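Local coordinates for protein leucine aminopeptidase 2 (Saccharomyces cerevisiae, PDB 2XQ0) that cleaves amino-terminal residues from peptides, preferring di- and tripeptides, as a zinc-dependent M1 family aminopeptidase, and also has low epoxide hydrolase activity, at residues Phe155-Thr160 and Ile202-Ile207; Phe28-Thr33 and Pro161-Thr166; Ser20-Tyr25 and His68-Tyr73. All coordinates share one frame; numbering follows the deposited sequence.

Interaction 1. Residues Phe155-Thr160 and Ile202-Ile207; sequences FPCFDT and IPAYLI
The F155 ring leans against the methyl of A204 and the branch of I207 with its outer end, CZ lying 4.1 Å from A204 CB; both neighbours approach it obliquely. Elsewhere the ring packs on L35 and F118 from strands of the large sheet. The Y205 ring carries L206 CG on one face, offset toward the rim, and meets W317 edge-to-face, while its OH makes a weak hydrogen bond to N323. A204, the first residue of a short 3-10 turn (204-206), is the centre of the contact: besides F155 CZ its CB touches C157 SG at 4.0 Å and lies 4.2 Å from D159 OD1. In C157 the sulphur sits between the backbone N and the carbonyl carbon (chi1 58°), and from there it meets the methyl. I207 adds its CG1, 4.4 Å from F155 CZ. At the other end T160 offers only its carbonyl, with O 4.3 Å from P203 CB. The carboxylate of D159 is engaged through OD2 in a salt bridge to R152. F158 and D159 are the centres of successive inverse gamma turns. The polar link between the loops is a water 2.9 Å from F158 O, to which it can donate, and 2.8 Å from A204 N, whose N-H it accepts. Here two buried loops of the N-terminal domain join close to the substrate site: the I207 side chain is about 4 Å from that of L146, a substrate-binding residue. Cohesion is mainly apolar, centred on one methyl, with the water satisfying the buried amide of A204 that no direct bond across the contact serves.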
loop_
_atom_site.group_PDB
_atom_site.type_symbol
_atom_site.label_atom_id
_atom_site.label_comp_id
_atom_site.label_asym_id
_atom_site.label_seq_id
_atom_site.Cartn_x
_atom_site.Cartn_y
_atom_site.Cartn_z
ATOM N N PHE A 155 12.093 1.252 -16.311
ATOM C CA PHE A 155 12.672 0.530 -17.452
ATOM C C PHE A 155 11.595 0.088 -18.430
ATOM O O PHE A 155 10.460 -0.116 -18.044
ATOM C CB PHE A 155 13.505 -0.679 -16.999
ATOM C CG PHE A 155 12.728 -1.713 -16.227
ATOM C CD1 PHE A 155 12.361 -2.911 -16.824
ATOM C CD2 PHE A 155 12.371 -1.491 -14.909
ATOM C CE1 PHE A 155 11.647 -3.880 -16.109
ATOM C CE2 PHE A 155 11.651 -2.448 -14.187
ATOM C CZ PHE A 155 11.288 -3.644 -14.793
ATOM N N PRO A 156 11.954 -0.055 -19.713
ATOM C CA PRO A 156 10.973 -0.507 -20.702
ATOM C C PRO A 156 10.617 -1.959 -20.424
ATOM O O PRO A 156 11.501 -2.770 -20.148
ATOM C CB PRO A 156 11.710 -0.342 -22.038
ATOM C CG PRO A 156 13.166 -0.372 -21.692
ATOM C CD PRO A 156 13.313 0.096 -20.272
ATOM N N CYS A 157 9.328 -2.279 -20.449
ATOM C CA CYS A 157 8.909 -3.616 -20.080
ATOM C C CYS A 157 7.466 -3.903 -20.464
ATOM O O CYS A 157 6.744 -3.040 -20.970
ATOM C CB CYS A 157 9.077 -3.809 -18.564
ATOM S SG CYS A 157 8.148 -2.628 -17.539
ATOM N N PHE A 158 7.046 -5.136 -20.235
ATOM C CA PHE A 158 5.628 -5.466 -20.333
ATOM C C PHE A 158 5.030 -5.129 -18.973
ATOM O O PHE A 158 4.961 -5.985 -18.084
ATOM C CB PHE A 158 5.459 -6.944 -20.627
ATOM C CG PHE A 158 6.008 -7.370 -21.959
ATOM C CD1 PHE A 158 5.369 -7.016 -23.134
ATOM C CD2 PHE A 158 7.152 -8.135 -22.038
ATOM C CE1 PHE A 158 5.862 -7.418 -24.365
ATOM C CE2 PHE A 158 7.645 -8.544 -23.275
ATOM C CZ PHE A 158 6.998 -8.181 -24.436
ATOM N N ASP A 159 4.634 -3.872 -18.796
ATOM C CA ASP A 159 4.226 -3.350 -17.484
ATOM C C ASP A 159 2.777 -3.705 -17.147
ATOM O O ASP A 159 1.896 -2.830 -17.065
ATOM C CB ASP A 159 4.443 -1.826 -17.403
ATOM C CG ASP A 159 4.313 -1.283 -15.984
ATOM O OD1 ASP A 159 4.196 -2.085 -15.031
ATOM O OD2 ASP A 159 4.339 -0.040 -15.807
ATOM N N THR A 160 2.541 -4.998 -16.936
ATOM C CA THR A 160 1.221 -5.488 -16.538
ATOM C C THR A 160 1.390 -6.568 -15.465
ATOM O O THR A 160 2.360 -7.322 -15.482
ATOM C CB THR A 160 0.400 -6.012 -17.768
ATOM O OG1 THR A 160 -0.665 -6.853 -17.320
ATOM C CG2 THR A 160 1.271 -6.792 -18.714
ATOM N N ILE A 202 8.081 -12.644 -10.847
ATOM C CA ILE A 202 7.330 -11.498 -10.322
ATOM C C ILE A 202 6.900 -10.510 -11.424
ATOM O O ILE A 202 7.528 -10.455 -12.483
ATOM C CB ILE A 202 8.109 -10.763 -9.191
ATOM C CG1 ILE A 202 9.488 -10.239 -9.661
ATOM C CG2 ILE A 202 8.270 -11.677 -7.955
ATOM C CD1 ILE A 202 10.078 -9.149 -8.731
ATOM N N PRO A 203 5.796 -9.769 -11.196
ATOM C CA PRO A 203 5.391 -8.669 -12.087
ATOM C C PRO A 203 6.341 -7.469 -11.912
ATOM O O PRO A 203 6.960 -7.313 -10.854
ATOM C CB PRO A 203 3.981 -8.317 -11.594
ATOM C CG PRO A 203 3.963 -8.721 -10.167
ATOM C CD PRO A 203 4.884 -9.914 -10.044
ATOM N N ALA A 204 6.454 -6.634 -12.937
ATOM C CA ALA A 204 7.343 -5.471 -12.882
ATOM C C ALA A 204 7.009 -4.519 -11.728
ATOM O O ALA A 204 7.896 -3.838 -11.213
ATOM C CB ALA A 204 7.321 -4.706 -14.218
ATOM N N TYR A 205 5.739 -4.448 -11.338
ATOM C CA TYR A 205 5.337 -3.417 -10.376
ATOM C C TYR A 205 5.915 -3.739 -8.984
ATOM O O TYR A 205 5.951 -2.881 -8.127
ATOM C CB TYR A 205 3.820 -3.229 -10.328
ATOM C CG TYR A 205 3.074 -4.279 -9.538
ATOM C CD1 TYR A 205 3.019 -4.224 -8.147
ATOM C CD2 TYR A 205 2.419 -5.309 -10.177
ATOM C CE1 TYR A 205 2.331 -5.169 -7.429
ATOM C CE2 TYR A 205 1.734 -6.273 -9.464
ATOM C CZ TYR A 205 1.692 -6.196 -8.093
ATOM O OH TYR A 205 1.015 -7.149 -7.378
ATOM N N LEU A 206 6.377 -4.978 -8.793
ATOM C CA LEU A 206 6.962 -5.415 -7.519
ATOM C C LEU A 206 8.468 -5.149 -7.425
ATOM O O LEU A 206 9.075 -5.323 -6.365
ATOM C CB LEU A 206 6.701 -6.900 -7.286
ATOM C CG LEU A 206 5.245 -7.222 -6.937
ATOM C CD1 LEU A 206 5.062 -8.719 -6.773
ATOM C CD2 LEU A 206 4.867 -6.508 -5.664
ATOM N N ILE A 207 9.071 -4.738 -8.534
ATOM C CA ILE A 207 10.487 -4.421 -8.499
ATOM C C ILE A 207 10.696 -3.278 -7.526
ATOM O O ILE A 207 9.904 -2.327 -7.473
ATOM C CB ILE A 207 11.054 -4.065 -9.869
ATOM C CG1 ILE A 207 11.130 -5.324 -10.740
ATOM C CG2 ILE A 207 12.441 -3.436 -9.730
ATOM C CD1 ILE A 207 12.130 -6.343 -10.194
HETATM O O HOH W 1 5.420 -7.263 -15.515
#

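Interaction 2. Residues Phe28-Thr33 and Pro161-Thr166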
loop_
_atom_site.group_PDB
_atom_site.type_symbol
_atom_site.label_atom_id
_atom_site.label_comp_id
_atom_site.label_asym_id
_atom_site.label_seq_id
_atom_site.Cartn_x
_atom_site.Cartn_y
_atom_site.Cartn_z
ATOM N N PHE A 28 3.853 -12.868 -26.350
ATOM C CA PHE A 28 5.172 -13.328 -25.952
ATOM C C PHE A 28 5.139 -13.938 -24.566
ATOM O O PHE A 28 4.265 -13.622 -23.760
ATOM C CB PHE A 28 6.167 -12.162 -25.935
ATOM C CG PHE A 28 6.276 -11.439 -27.238
ATOM C CD1 PHE A 28 7.185 -11.848 -28.196
ATOM C CD2 PHE A 28 5.467 -10.344 -27.507
ATOM C CE1 PHE A 28 7.287 -11.181 -29.402
ATOM C CE2 PHE A 28 5.559 -9.677 -28.717
ATOM C CZ PHE A 28 6.476 -10.090 -29.662
ATOM N N ALA A 29 6.098 -14.815 -24.295
ATOM C CA ALA A 29 6.330 -15.297 -22.946
ATOM C C ALA A 29 7.634 -14.682 -22.470
ATOM O O ALA A 29 8.622 -14.693 -23.201
ATOM C CB ALA A 29 6.428 -16.799 -22.937
ATOM N N VAL A 30 7.641 -14.136 -21.263
ATOM C CA VAL A 30 8.866 -13.579 -20.708
ATOM C C VAL A 30 9.489 -14.614 -19.790
ATOM O O VAL A 30 9.003 -14.863 -18.694
ATOM C CB VAL A 30 8.639 -12.258 -19.949
ATOM C CG1 VAL A 30 9.955 -11.760 -19.360
ATOM C CG2 VAL A 30 8.060 -11.212 -20.867
ATOM N N LEU A 31 10.573 -15.215 -20.263
ATOM C CA LEU A 31 11.228 -16.308 -19.558
ATOM C C LEU A 31 12.219 -15.829 -18.507
ATOM O O LEU A 31 12.476 -16.531 -17.542
ATOM C CB LEU A 31 11.939 -17.205 -20.567
ATOM C CG LEU A 31 10.997 -17.617 -21.706
ATOM C CD1 LEU A 31 11.707 -18.488 -22.715
ATOM C CD2 LEU A 31 9.757 -18.303 -21.130
ATOM N N HIS A 32 12.783 -14.639 -18.702
ATOM C CA HIS A 32 13.741 -14.081 -17.746
ATOM C C HIS A 32 14.011 -12.619 -18.066
ATOM O O HIS A 32 13.986 -12.224 -19.237
ATOM C CB HIS A 32 15.061 -14.860 -17.767
ATOM C CG HIS A 32 16.024 -14.417 -16.708
ATOM N ND1 HIS A 32 15.884 -14.771 -15.385
ATOM C CD2 HIS A 32 17.118 -13.619 -16.772
ATOM C CE1 HIS A 32 16.850 -14.215 -14.675
ATOM N NE2 HIS A 32 17.612 -13.509 -15.494
ATOM N N THR A 33 14.267 -11.829 -17.028
ATOM C CA THR A 33 14.586 -10.402 -17.156
ATOM C C THR A 33 15.847 -10.054 -16.377
ATOM O O THR A 33 15.945 -10.311 -15.176
ATOM C CB THR A 33 13.463 -9.511 -16.607
ATOM O OG1 THR A 33 12.228 -9.844 -17.246
ATOM C CG2 THR A 33 13.777 -8.031 -16.844
ATOM N N PRO A 161 0.460 -6.629 -14.506
ATOM C CA PRO A 161 0.616 -7.677 -13.491
ATOM C C PRO A 161 0.319 -9.077 -14.049
ATOM O O PRO A 161 0.579 -10.069 -13.360
ATOM C CB PRO A 161 -0.364 -7.261 -12.395
ATOM C CG PRO A 161 -1.343 -6.322 -13.060
ATOM C CD PRO A 161 -0.549 -5.618 -14.135
ATOM N N SER A 162 -0.176 -9.149 -15.287
ATOM C CA SER A 162 -0.314 -10.418 -15.997
ATOM C C SER A 162 1.022 -11.034 -16.390
ATOM O O SER A 162 1.102 -12.237 -16.620
ATOM C CB SER A 162 -1.184 -10.273 -17.257
ATOM O OG SER A 162 -2.557 -10.204 -16.927
ATOM N N VAL A 163 2.076 -10.223 -16.476
ATOM C CA VAL A 163 3.380 -10.760 -16.868
ATOM C C VAL A 163 4.293 -10.900 -15.660
ATOM O O VAL A 163 4.546 -9.917 -14.980
ATOM C CB VAL A 163 4.042 -9.867 -17.936
ATOM C CG1 VAL A 163 5.467 -10.340 -18.259
ATOM C CG2 VAL A 163 3.183 -9.857 -19.199
ATOM N N LYS A 164 4.766 -12.118 -15.383
ATOM C CA LYS A 164 5.681 -12.351 -14.270
ATOM C C LYS A 164 6.907 -13.089 -14.784
ATOM O O LYS A 164 6.801 -13.962 -15.644
ATOM C CB LYS A 164 4.997 -13.168 -13.166
ATOM C CG LYS A 164 3.612 -12.639 -12.809
ATOM C CD LYS A 164 3.333 -12.761 -11.320
ATOM C CE LYS A 164 2.814 -14.136 -10.968
ATOM N NZ LYS A 164 2.356 -14.194 -9.552
ATOM N N SER A 165 8.063 -12.729 -14.249
ATOM C CA SER A 165 9.352 -13.170 -14.768
ATOM C C SER A 165 10.336 -13.265 -13.623
ATOM O O SER A 165 10.277 -12.458 -12.708
ATOM C CB SER A 165 9.870 -12.115 -15.747
ATOM O OG SER A 165 11.187 -12.389 -16.154
ATOM N N THR A 166 11.237 -14.247 -13.668
ATOM C CA THR A 166 12.394 -14.218 -12.801
ATOM C C THR A 166 13.276 -13.021 -13.180
ATOM O O THR A 166 13.238 -12.546 -14.331
ATOM C CB THR A 166 13.190 -15.528 -12.916
ATOM O OG1 THR A 166 13.534 -15.755 -14.289
ATOM C CG2 THR A 166 12.335 -16.698 -12.431
HETATM O O HOH W 2 10.245 -16.707 -15.603
#
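T166 O is gripped by two donors, T33 N at 3.0 Å and S165 OG at 2.7 Å, which reach it from opposite faces of its carbonyl plane. The backbone bond belongs to the parallel pairing of strands 28-40 and 165-172 in the mixed sheet of the N-terminal domain, where T33 also pairs with T168. Just before it, L31 and H32 both face Q53 on the antiparallel neighbour 45-56, a classic beta bulge. H32 has CG anti to the backbone N (chi1 -174°), and its ring presents an edge to T166: ND1 and T166 OG1 are hydrogen-bonded at 2.8 Å, near the ring plane, with either able to donate. NE2 bonds to T168 OG1, so the imidazole is held at both nitrogens and its rotation fixed. A leucine in place of H32 would probably leave the hydroxyls of T166 and T168 without these ring partners and T166 freer to turn. S165 OG, anti to its own backbone N (chi1 172°), also lies 3.0 Å from T33 OG1, a bond whose proton has another acceptor within reach. A water bridges the strands beside the bulge, donating to L31 O and accepting from T166 N at 3.3 Å. K164 sends its CB away from strand 28-40; its NZ bonds to T313 OG1 and to backbone carbonyls of L311 and K424. Toward the strand start the contact turns apolar: the V30 and V163 side chains cross at about a right angle, V30 CG2 touching V163 CG1 at 3.8 Å, while V30 CG1 rests 3.5 Å from S165 OG.

Interaction 3. Residues Ser20-Tyr25 and His68-Tyr73; sequences STLSNY and HLDTSY
D70 turns its carboxylate onto the backbone N of L22 and the hydroxyl of T21, OD1 accepting from L22 N at 2.8 Å in a nearly straight bond. That donor meets OD1 on the syn side, somewhat out of the carboxylate plane. The other oxygen, OD2, faces T21 OG1 at a modelled distance so short that its exact length is doubtful; OD2 also accepts from D159 N. T21 OG1, anti to the backbone N (chi1 179°), receives S23 N at 3.0 Å and S23 OG at 2.8 Å, so the hydroxyl gathers two donors of its own loop while facing the aspartate. Beyond S23, whose CA lies 3.1 Å from H68 O in a CH...O contact, N24 and H68 form a reciprocal pair. N24 N donates to H68 O at 3.2 Å, and H68 N donates to N24 OD1 at 2.9 Å, from above the amide plane. CG of N24 sits between the backbone N and the carbonyl carbon (chi1 55°), which brings the amide over H68. There it lies nearly parallel to the imidazole, planes 14° apart, with ND2 over one ring face toward the rim. E66 holds both groups, its carbonyl O accepting from N24 ND2 and its carboxylate OE2 bonded to H68 NE2. The centrepiece is an ST turn at T21, tied by D70 to the chain that runs on from edge strand 66-69 of the mixed sheet.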
loop_
_atom_site.group_PDB
_atom_site.type_symbol
_atom_site.label_atom_id
_atom_site.label_comp_id
_atom_site.label_asym_id
_atom_site.label_seq_id
_atom_site.Cartn_x
_atom_site.Cartn_y
_atom_site.Cartn_z
ATOM N N SER A 20 -4.551 -1.419 -19.250
ATOM C CA SER A 20 -3.644 -0.363 -18.787
ATOM C C SER A 20 -2.236 -0.501 -19.349
ATOM O O SER A 20 -1.353 0.265 -18.967
ATOM C CB SER A 20 -3.550 -0.354 -17.254
ATOM O OG SER A 20 -4.803 -0.046 -16.670
ATOM N N THR A 21 -2.008 -1.479 -20.225
ATOM C CA THR A 21 -0.686 -1.610 -20.862
ATOM C C THR A 21 -0.788 -1.339 -22.360
ATOM O O THR A 21 -1.798 -1.640 -22.995
ATOM C CB THR A 21 -0.045 -2.992 -20.634
ATOM O OG1 THR A 21 1.224 -3.053 -21.291
ATOM C CG2 THR A 21 -0.907 -4.087 -21.189
ATOM N N LEU A 22 0.269 -0.766 -22.919
ATOM C CA LEU A 22 0.348 -0.533 -24.357
ATOM C C LEU A 22 1.144 -1.663 -25.010
ATOM O O LEU A 22 1.362 -1.669 -26.221
ATOM C CB LEU A 22 1.027 0.809 -24.629
ATOM C CG LEU A 22 0.301 2.024 -24.054
ATOM C CD1 LEU A 22 1.052 3.317 -24.360
ATOM C CD2 LEU A 22 -1.117 2.087 -24.592
ATOM N N SER A 23 1.597 -2.609 -24.195
ATOM C CA SER A 23 2.463 -3.682 -24.679
ATOM C C SER A 23 1.646 -4.785 -25.355
ATOM O O SER A 23 0.436 -4.879 -25.154
ATOM C CB SER A 23 3.291 -4.270 -23.541
ATOM O OG SER A 23 2.494 -5.099 -22.715
ATOM N N ASN A 24 2.289 -5.612 -26.174
ATOM C CA ASN A 24 1.547 -6.738 -26.740
ATOM C C ASN A 24 1.935 -8.021 -26.034
ATOM O O ASN A 24 2.457 -8.965 -26.627
ATOM C CB ASN A 24 1.648 -6.826 -28.271
ATOM C CG ASN A 24 3.082 -6.864 -28.794
ATOM O OD1 ASN A 24 4.058 -6.722 -28.055
ATOM N ND2 ASN A 24 3.201 -7.042 -30.103
ATOM N N TYR A 25 1.654 -8.038 -24.741
ATOM C CA TYR A 25 2.152 -9.086 -23.872
ATOM C C TYR A 25 1.536 -10.455 -24.136
ATOM O O TYR A 25 2.155 -11.479 -23.845
ATOM C CB TYR A 25 1.943 -8.701 -22.411
ATOM C CG TYR A 25 0.497 -8.694 -21.967
ATOM C CD1 TYR A 25 -0.050 -9.788 -21.301
ATOM C CD2 TYR A 25 -0.329 -7.604 -22.227
ATOM C CE1 TYR A 25 -1.374 -9.783 -20.873
ATOM C CE2 TYR A 25 -1.654 -7.595 -21.815
ATOM C CZ TYR A 25 -2.160 -8.683 -21.121
ATOM O OH TYR A 25 -3.465 -8.668 -20.694
ATOM N N HIS A 68 5.926 -4.591 -28.766
ATOM C CA HIS A 68 5.429 -3.326 -28.255
ATOM C C HIS A 68 5.677 -3.352 -26.749
ATOM O O HIS A 68 5.164 -4.230 -26.046
ATOM C CB HIS A 68 3.923 -3.192 -28.471
ATOM C CG HIS A 68 3.515 -3.056 -29.902
ATOM N ND1 HIS A 68 2.197 -3.079 -30.300
ATOM C CD2 HIS A 68 4.248 -2.908 -31.032
ATOM C CE1 HIS A 68 2.130 -2.940 -31.612
ATOM N NE2 HIS A 68 3.362 -2.835 -32.079
ATOM N N LEU A 69 6.460 -2.404 -26.251
ATOM C CA LEU A 69 6.691 -2.309 -24.802
ATOM C C LEU A 69 6.189 -0.975 -24.246
ATOM O O LEU A 69 6.008 0.004 -24.991
ATOM C CB LEU A 69 8.173 -2.523 -24.448
ATOM C CG LEU A 69 8.901 -3.842 -24.780
ATOM C CD1 LEU A 69 10.286 -3.899 -24.143
ATOM C CD2 LEU A 69 8.134 -5.040 -24.338
ATOM N N ASP A 70 5.959 -0.956 -22.933
ATOM C CA ASP A 70 5.506 0.222 -22.207
ATOM C C ASP A 70 6.743 1.038 -21.867
ATOM O O ASP A 70 7.758 0.470 -21.511
ATOM C CB ASP A 70 4.881 -0.211 -20.867
ATOM C CG ASP A 70 3.494 -0.823 -21.012
ATOM O OD1 ASP A 70 2.591 -0.113 -21.497
ATOM O OD2 ASP A 70 3.291 -1.990 -20.578
ATOM N N THR A 71 6.658 2.357 -21.974
ATOM C CA THR A 71 7.662 3.249 -21.405
ATOM C C THR A 71 6.924 4.495 -20.999
ATOM O O THR A 71 5.829 4.751 -21.505
ATOM C CB THR A 71 8.787 3.664 -22.408
ATOM O OG1 THR A 71 8.294 4.646 -23.329
ATOM C CG2 THR A 71 9.321 2.473 -23.163
ATOM N N SER A 72 7.518 5.253 -20.080
ATOM C CA SER A 72 7.020 6.567 -19.702
ATOM C C SER A 72 8.192 7.470 -19.321
ATOM O O SER A 72 8.884 7.231 -18.326
ATOM C CB SER A 72 6.055 6.471 -18.524
ATOM O OG SER A 72 5.680 7.781 -18.135
ATOM N N TYR A 73 8.411 8.504 -20.122
ATOM C CA TYR A 73 9.517 9.427 -19.915
ATOM C C TYR A 73 10.860 8.721 -19.795
ATOM O O TYR A 73 11.694 9.097 -18.966
ATOM C CB TYR A 73 9.284 10.261 -18.659
ATOM C CG TYR A 73 7.958 10.980 -18.598
ATOM C CD1 TYR A 73 7.617 11.949 -19.533
ATOM C CD2 TYR A 73 7.055 10.706 -17.580
ATOM C CE1 TYR A 73 6.407 12.614 -19.458
ATOM C CE2 TYR A 73 5.850 11.356 -17.497
ATOM C CZ TYR A 73 5.529 12.310 -18.434
ATOM O OH TYR A 73 4.324 12.954 -18.329
#

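In the fold
The three contacts lie on one side of the chain's centre, in the N-terminal domain of this M1 peptidase. Interaction 3 closes before interaction 1 opens along the chain, whereas interaction 2 alternates with both. Centres of interactions 1 and 2 are about 9 Å apart, those of 1 and 3 about 10 Å, and those of 2 and 3 about 14 Å. Segment 155-160 sits between the others: F158 packs on V30, L69 and S23, C157 O probably bonds to D70 N, and D159 N to D70 OD2. I202 N probably bonds to S165 O. Through these bonds on one side and I207 beside substrate-binding L146 on the other, interaction 1 links the ten-stranded mixed sheet, which interactions 2 and 3 both reach, with the substrate site.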